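Local coordinates for putative major capsid protein (Cafeteriavirus-dependent mavirus, PDB 6G43), which forms the main building block of the icosahedral mavirus capsid shell, probably as trimeric double jelly-roll capsomers, at the interface of chains A and B. Residues are numbered along the deposited sequence; one frame, centred on the assembly and turned at random. Chains: chain A/B, Putative major capsid protein.

Contact 1: the interface of chains A and B. Residues chain A 19, 22-24; chain B 513-516.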
ATOM      1  N   TYR A  19     -23.652  -5.062  -1.950  1.00 32.29           N
ATOM      2  CA  TYR A  19     -23.466  -6.487  -2.236  1.00 32.21           C
ATOM      3  C   TYR A  19     -24.029  -7.402  -1.134  1.00 31.73           C
ATOM      4  O   TYR A  19     -24.370  -8.552  -1.404  1.00 31.89           O
ATOM      5  CB  TYR A  19     -21.974  -6.776  -2.459  1.00 32.15           C
ATOM      6  CG  TYR A  19     -21.679  -8.103  -3.125  1.00 32.15           C
ATOM      7  CD1 TYR A  19     -22.034  -8.333  -4.457  1.00 32.20           C
ATOM      8  CD2 TYR A  19     -21.030  -9.130  -2.433  1.00 32.15           C
ATOM      9  CE1 TYR A  19     -21.762  -9.548  -5.072  1.00 32.31           C
ATOM     10  CE2 TYR A  19     -20.751 -10.347  -3.045  1.00 32.27           C
ATOM     11  CZ  TYR A  19     -21.119 -10.549  -4.364  1.00 32.46           C
ATOM     12  OH  TYR A  19     -20.855 -11.749  -4.985  1.00 32.91           O
ATOM     13  N   ASN A  22     -27.297  -8.965  -2.056  1.00 30.80           N
ATOM     14  CA  ASN A  22     -27.198 -10.178  -2.876  1.00 30.83           C
ATOM     15  C   ASN A  22     -27.068 -11.369  -1.922  1.00 30.30           C
ATOM     16  O   ASN A  22     -25.961 -11.812  -1.607  1.00 30.57           O
ATOM     17  CB  ASN A  22     -26.005 -10.114  -3.840  1.00 31.31           C
ATOM     18  CG  ASN A  22     -25.883 -11.362  -4.708  1.00 31.76           C
ATOM     19  OD1 ASN A  22     -26.880 -11.883  -5.208  1.00 32.35           O
ATOM     20  ND2 ASN A  22     -24.659 -11.849  -4.883  1.00 32.14           N
ATOM     21  N   TRP A  23     -28.214 -11.868  -1.462  1.00 29.70           N
ATOM     22  CA  TRP A  23     -28.271 -12.892  -0.410  1.00 29.14           C
ATOM     23  C   TRP A  23     -27.659 -14.202  -0.911  1.00 29.02           C
ATOM     24  O   TRP A  23     -28.007 -14.650  -2.004  1.00 29.11           O
ATOM     25  CB  TRP A  23     -29.719 -13.164   0.030  1.00 28.73           C
ATOM     26  CG  TRP A  23     -30.512 -11.944   0.413  1.00 28.11           C
ATOM     27  CD1 TRP A  23     -31.429 -11.295  -0.362  1.00 27.89           C
ATOM     28  CD2 TRP A  23     -30.466 -11.237   1.658  1.00 27.60           C
ATOM     29  NE1 TRP A  23     -31.950 -10.221   0.318  1.00 27.70           N
ATOM     30  CE2 TRP A  23     -31.380 -10.163   1.561  1.00 27.56           C
ATOM     31  CE3 TRP A  23     -29.738 -11.401   2.844  1.00 27.63           C
ATOM     32  CZ2 TRP A  23     -31.587  -9.256   2.607  1.00 27.39           C
ATOM     33  CZ3 TRP A  23     -29.947 -10.496   3.888  1.00 27.39           C
ATOM     34  CH2 TRP A  23     -30.865  -9.439   3.758  1.00 27.32           C
ATOM     35  N   PRO A  24     -26.732 -14.808  -0.136  1.00 29.37           N
ATOM     36  CA  PRO A  24     -26.264 -16.145  -0.521  1.00 29.38           C
ATOM     37  C   PRO A  24     -27.362 -17.204  -0.371  1.00 29.71           C
ATOM     38  O   PRO A  24     -27.954 -17.335   0.702  1.00 29.38           O
ATOM     39  CB  PRO A  24     -25.097 -16.416   0.440  1.00 29.23           C
ATOM     40  CG  PRO A  24     -24.699 -15.089   0.979  1.00 29.15           C
ATOM     41  CD  PRO A  24     -25.925 -14.233   0.958  1.00 29.29           C
TER
ATOM     42  N   LYS B 513     -21.030 -12.077 -11.622  1.00 64.55           N
ATOM     43  CA  LYS B 513     -20.510 -11.395 -10.432  1.00 62.65           C
ATOM     44  C   LYS B 513     -21.329 -11.701  -9.171  1.00 59.66           C
ATOM     45  O   LYS B 513     -20.816 -11.596  -8.054  1.00 57.53           O
ATOM     46  CB  LYS B 513     -20.475  -9.877 -10.667  1.00 63.99           C
ATOM     47  CG  LYS B 513     -19.748  -9.430 -11.935  1.00 64.92           C
ATOM     48  CD  LYS B 513     -18.435  -8.718 -11.659  1.00 65.63           C
ATOM     49  CE  LYS B 513     -17.721  -8.385 -12.961  1.00 66.18           C
ATOM     50  NZ  LYS B 513     -16.687  -7.331 -12.783  1.00 66.80           N
ATOM     51  N   LEU B 514     -22.597 -12.070  -9.356  1.00 57.44           N
ATOM     52  CA  LEU B 514     -23.482 -12.455  -8.255  1.00 56.66           C
ATOM     53  C   LEU B 514     -23.125 -13.800  -7.611  1.00 55.44           C
ATOM     54  O   LEU B 514     -23.523 -14.059  -6.473  1.00 54.90           O
ATOM     55  CB  LEU B 514     -24.938 -12.501  -8.739  1.00 56.55           C
ATOM     56  CG  LEU B 514     -25.534 -11.200  -9.290  1.00 57.03           C
ATOM     57  CD1 LEU B 514     -26.907 -11.458  -9.894  1.00 56.82           C
ATOM     58  CD2 LEU B 514     -25.620 -10.128  -8.214  1.00 56.80           C
HETATM   59  N   MSE B 515     -22.390 -14.647  -8.333  1.00 55.09           N
HETATM   60  CA  MSE B 515     -22.005 -15.968  -7.833  1.00 55.60           C
HETATM   61  C   MSE B 515     -20.978 -15.851  -6.741  1.00 53.16           C
HETATM   62  O   MSE B 515     -20.007 -15.103  -6.874  1.00 51.25           O
HETATM   63  CB  MSE B 515     -21.387 -16.812  -8.948  1.00 58.37           C
HETATM   64  CG  MSE B 515     -22.361 -17.158 -10.075  1.00 61.46           C
HETATM   65 SE   MSE B 515     -23.773 -18.430  -9.547  1.00 66.94          SE
HETATM   66  CE  MSE B 515     -22.698 -19.830  -8.665  1.00 64.87           C
ATOM     67  N   ARG B 516     -21.203 -16.581  -5.648  1.00 50.31           N
ATOM     68  CA  ARG B 516     -20.220 -16.744  -4.579  1.00 48.77           C
ATOM     69  C   ARG B 516     -19.704 -18.180  -4.600  1.00 47.57           C
ATOM     70  O   ARG B 516     -20.468 -19.116  -4.844  1.00 48.00           O
ATOM     71  CB  ARG B 516     -20.840 -16.441  -3.212  1.00 48.63           C
ATOM     72  CG  ARG B 516     -21.047 -14.963  -2.914  1.00 48.62           C
ATOM     73  CD  ARG B 516     -21.255 -14.746  -1.420  1.00 48.26           C
ATOM     74  NE  ARG B 516     -21.523 -13.351  -1.057  1.00 47.32           N
ATOM     75  CZ  ARG B 516     -22.684 -12.713  -1.227  1.00 46.64           C
ATOM     76  NH1 ARG B 516     -23.731 -13.316  -1.788  1.00 46.27           N
ATOM     77  NH2 ARG B 516     -22.799 -11.444  -0.839  1.00 46.18           N
TER
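A:Tyr19 and A:Asn22 of one subunit meet the C-terminal segment of this construct, B:Lys513 to B:Arg516, of its neighbour. The protein is a major capsid protein of the double jelly-roll family, whose members assemble as trimers, so this contact is probably part of the capsomer.

The guanidinium NH1 of B:Arg516 donates to the backbone O of A:Asn22 at 2.7 Å. The bond is fairly straight, 162° at the hydrogen. The acceptor lies nearly in the guanidinium plane, while the donor is tilted out of the carbonyl plane. NH2 of the same group makes weak bonds to the backbone O of A:Asn22 and of A:Tyr19. The amide ND2 of A:Asn22 donates in turn to the backbone O of B:Leu514 at 3.0 Å. It uses a lone pair of that carbonyl, and the acceptor is in the plane of the amide. With CG anti to the backbone N (chi1 -180°), the amide of A:Asn22 points at the segment. A:Asn22 is thus acceptor through its backbone and donor through its side chain. The phenol OH of A:Tyr19 donates to the backbone O of B:Lys513 at 3.1 Å, in the carbonyl plane; B:Lys513 itself is poorly ordered.

Packing surrounds these bonds. The ring of A:Tyr19 is tilted about 50° against the guanidinium of B:Arg516, with its CZ above one face, offset toward the rim. Its CE2 is 3.6 Å from CZ of B:Arg516. A:Pro24 adds its ring atom CG, 3.8 Å from the same CZ. The CD2 methyl of B:Leu514 packs against the amide carbon CG of A:Asn22 at 3.7 Å.

Contact 2: the interface of chains A and B. Residues chain A 504, 506, 517, 519; chain B 14, 16.
B:Val14 and A:Val517 form the apolar centre, meeting tip to tip. The site is a subunit interface in which a beta strand of one chain is added beside a strand of the other, probably helping to hold the capsomer together. The CG2 methyl of B:Val14 is 3.9 Å from the CG1 methyl of A:Val517. CG2 of B:Val14 sits between its own backbone N and carbonyl carbon, with CG1 at chi1 -67°, and this turn directs CG2 at A:Val517. The same methyl also reaches CD of A:Lys506 at 4.1 Å.

Beside this pair, the side chains of A:Lys506 and B:Gln16 run side by side and point the same way. CD of A:Lys506 is 4.0 Å from CG of B:Gln16. The lysine is extended as far as CE and bends only at its end, where chi4 is 75°. Its aliphatic stem therefore lies along the glutamine. Further out, the amide NE2 of B:Gln16 packs 3.6 Å from CE of A:Lys506. The A:Val517 side chain approaches from the opposite direction, with CG1 3.7 Å from NE2 of B:Gln16. The amide oxygen OE1 lies on the A:Gly519 side.

At the backbone rim, the O of A:Pro504 is 3.6 Å from CA of B:Val14. A:Lys506 and B:Gln16 pair as a parallel beta bridge.

The N-terminal strand 12-16 of chain B thus runs beside the short strand 505-506 of chain A. It also packs by its side chains against strand 516-518, near the C terminus of chain A.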
ATOM      1  N   PRO A 504      -8.811  -6.100 -34.437  1.00 41.37           N
ATOM      2  CA  PRO A 504      -9.885  -5.548 -33.599  1.00 41.86           C
ATOM      3  C   PRO A 504      -9.374  -4.724 -32.414  1.00 42.51           C
ATOM      4  O   PRO A 504      -8.305  -5.018 -31.872  1.00 41.62           O
ATOM      5  CB  PRO A 504     -10.628  -6.796 -33.091  1.00 41.73           C
ATOM      6  CG  PRO A 504     -10.178  -7.918 -33.960  1.00 41.76           C
ATOM      7  CD  PRO A 504      -8.785  -7.573 -34.375  1.00 41.56           C
ATOM      8  N   LYS A 506      -9.129  -3.227 -28.619  1.00 47.36           N
ATOM      9  CA  LYS A 506      -9.211  -3.724 -27.253  1.00 49.13           C
ATOM     10  C   LYS A 506      -9.026  -2.527 -26.321  1.00 49.49           C
ATOM     11  O   LYS A 506      -7.900  -2.112 -26.037  1.00 49.22           O
ATOM     12  CB  LYS A 506      -8.142  -4.800 -27.022  1.00 51.21           C
ATOM     13  CG  LYS A 506      -8.107  -5.390 -25.618  1.00 52.37           C
ATOM     14  CD  LYS A 506      -7.032  -6.461 -25.498  1.00 53.52           C
ATOM     15  CE  LYS A 506      -6.715  -6.798 -24.047  1.00 54.18           C
ATOM     16  NZ  LYS A 506      -7.763  -7.620 -23.392  1.00 55.02           N
ATOM     17  N   VAL A 517      -3.531 -11.957 -23.188  1.00 48.58           N
ATOM     18  CA  VAL A 517      -3.128 -11.031 -24.240  1.00 47.31           C
ATOM     19  C   VAL A 517      -1.683 -10.620 -23.973  1.00 46.02           C
ATOM     20  O   VAL A 517      -1.419  -9.738 -23.154  1.00 46.82           O
ATOM     21  CB  VAL A 517      -4.069  -9.812 -24.300  1.00 47.05           C
ATOM     22  CG1 VAL A 517      -3.618  -8.836 -25.377  1.00 47.02           C
ATOM     23  CG2 VAL A 517      -5.495 -10.271 -24.567  1.00 47.04           C
ATOM     24  N   GLY A 519       2.193  -9.284 -24.702  1.00 43.05           N
ATOM     25  CA  GLY A 519       2.942  -8.269 -25.431  1.00 43.32           C
ATOM     26  C   GLY A 519       2.184  -6.974 -25.645  1.00 43.74           C
ATOM     27  O   GLY A 519       1.242  -6.663 -24.911  1.00 43.66           O
TER
ATOM     28  N   VAL B  14      -4.565  -8.293 -31.767  1.00 34.86           N
ATOM     29  CA  VAL B  14      -5.480  -7.249 -31.295  1.00 34.99           C
ATOM     30  C   VAL B  14      -4.729  -5.924 -31.190  1.00 35.27           C
ATOM     31  O   VAL B  14      -3.511  -5.905 -31.022  1.00 35.09           O
ATOM     32  CB  VAL B  14      -6.128  -7.599 -29.931  1.00 34.74           C
ATOM     33  CG1 VAL B  14      -7.070  -8.783 -30.083  1.00 34.71           C
ATOM     34  CG2 VAL B  14      -5.080  -7.880 -28.855  1.00 34.63           C
ATOM     35  N   GLN B  16      -4.468  -2.750 -28.926  1.00 36.88           N
ATOM     36  CA  GLN B  16      -4.774  -2.144 -27.633  1.00 37.25           C
ATOM     37  C   GLN B  16      -4.783  -0.623 -27.744  1.00 36.79           C
ATOM     38  O   GLN B  16      -3.938  -0.043 -28.430  1.00 36.08           O
ATOM     39  CB  GLN B  16      -3.758  -2.580 -26.575  1.00 38.11           C
ATOM     40  CG  GLN B  16      -3.933  -4.016 -26.107  1.00 39.26           C
ATOM     41  CD  GLN B  16      -2.981  -4.402 -24.985  1.00 40.25           C
ATOM     42  OE1 GLN B  16      -1.880  -3.857 -24.866  1.00 41.04           O
ATOM     43  NE2 GLN B  16      -3.396  -5.359 -24.160  1.00 40.57           N
TER

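The C-alpha centres of contact 1 and contact 2 lie about 31 Å apart. Both join an N-terminal segment of one subunit to the C-terminal segment of the other, but with the roles exchanged. Chain A gives the N-terminal part in contact 1, and chain B gives it in contact 2. Strand 516-518 takes part in both, through B:Arg516 in contact 1 and A:Val517 in contact 2. Strand 12-16 of contact 2 leads directly toward the 3-10 helix 19-21 used in contact 1. N- and C-terminal segments of the two chains meet in both directions, which probably helps to hold the three-subunit assembly together.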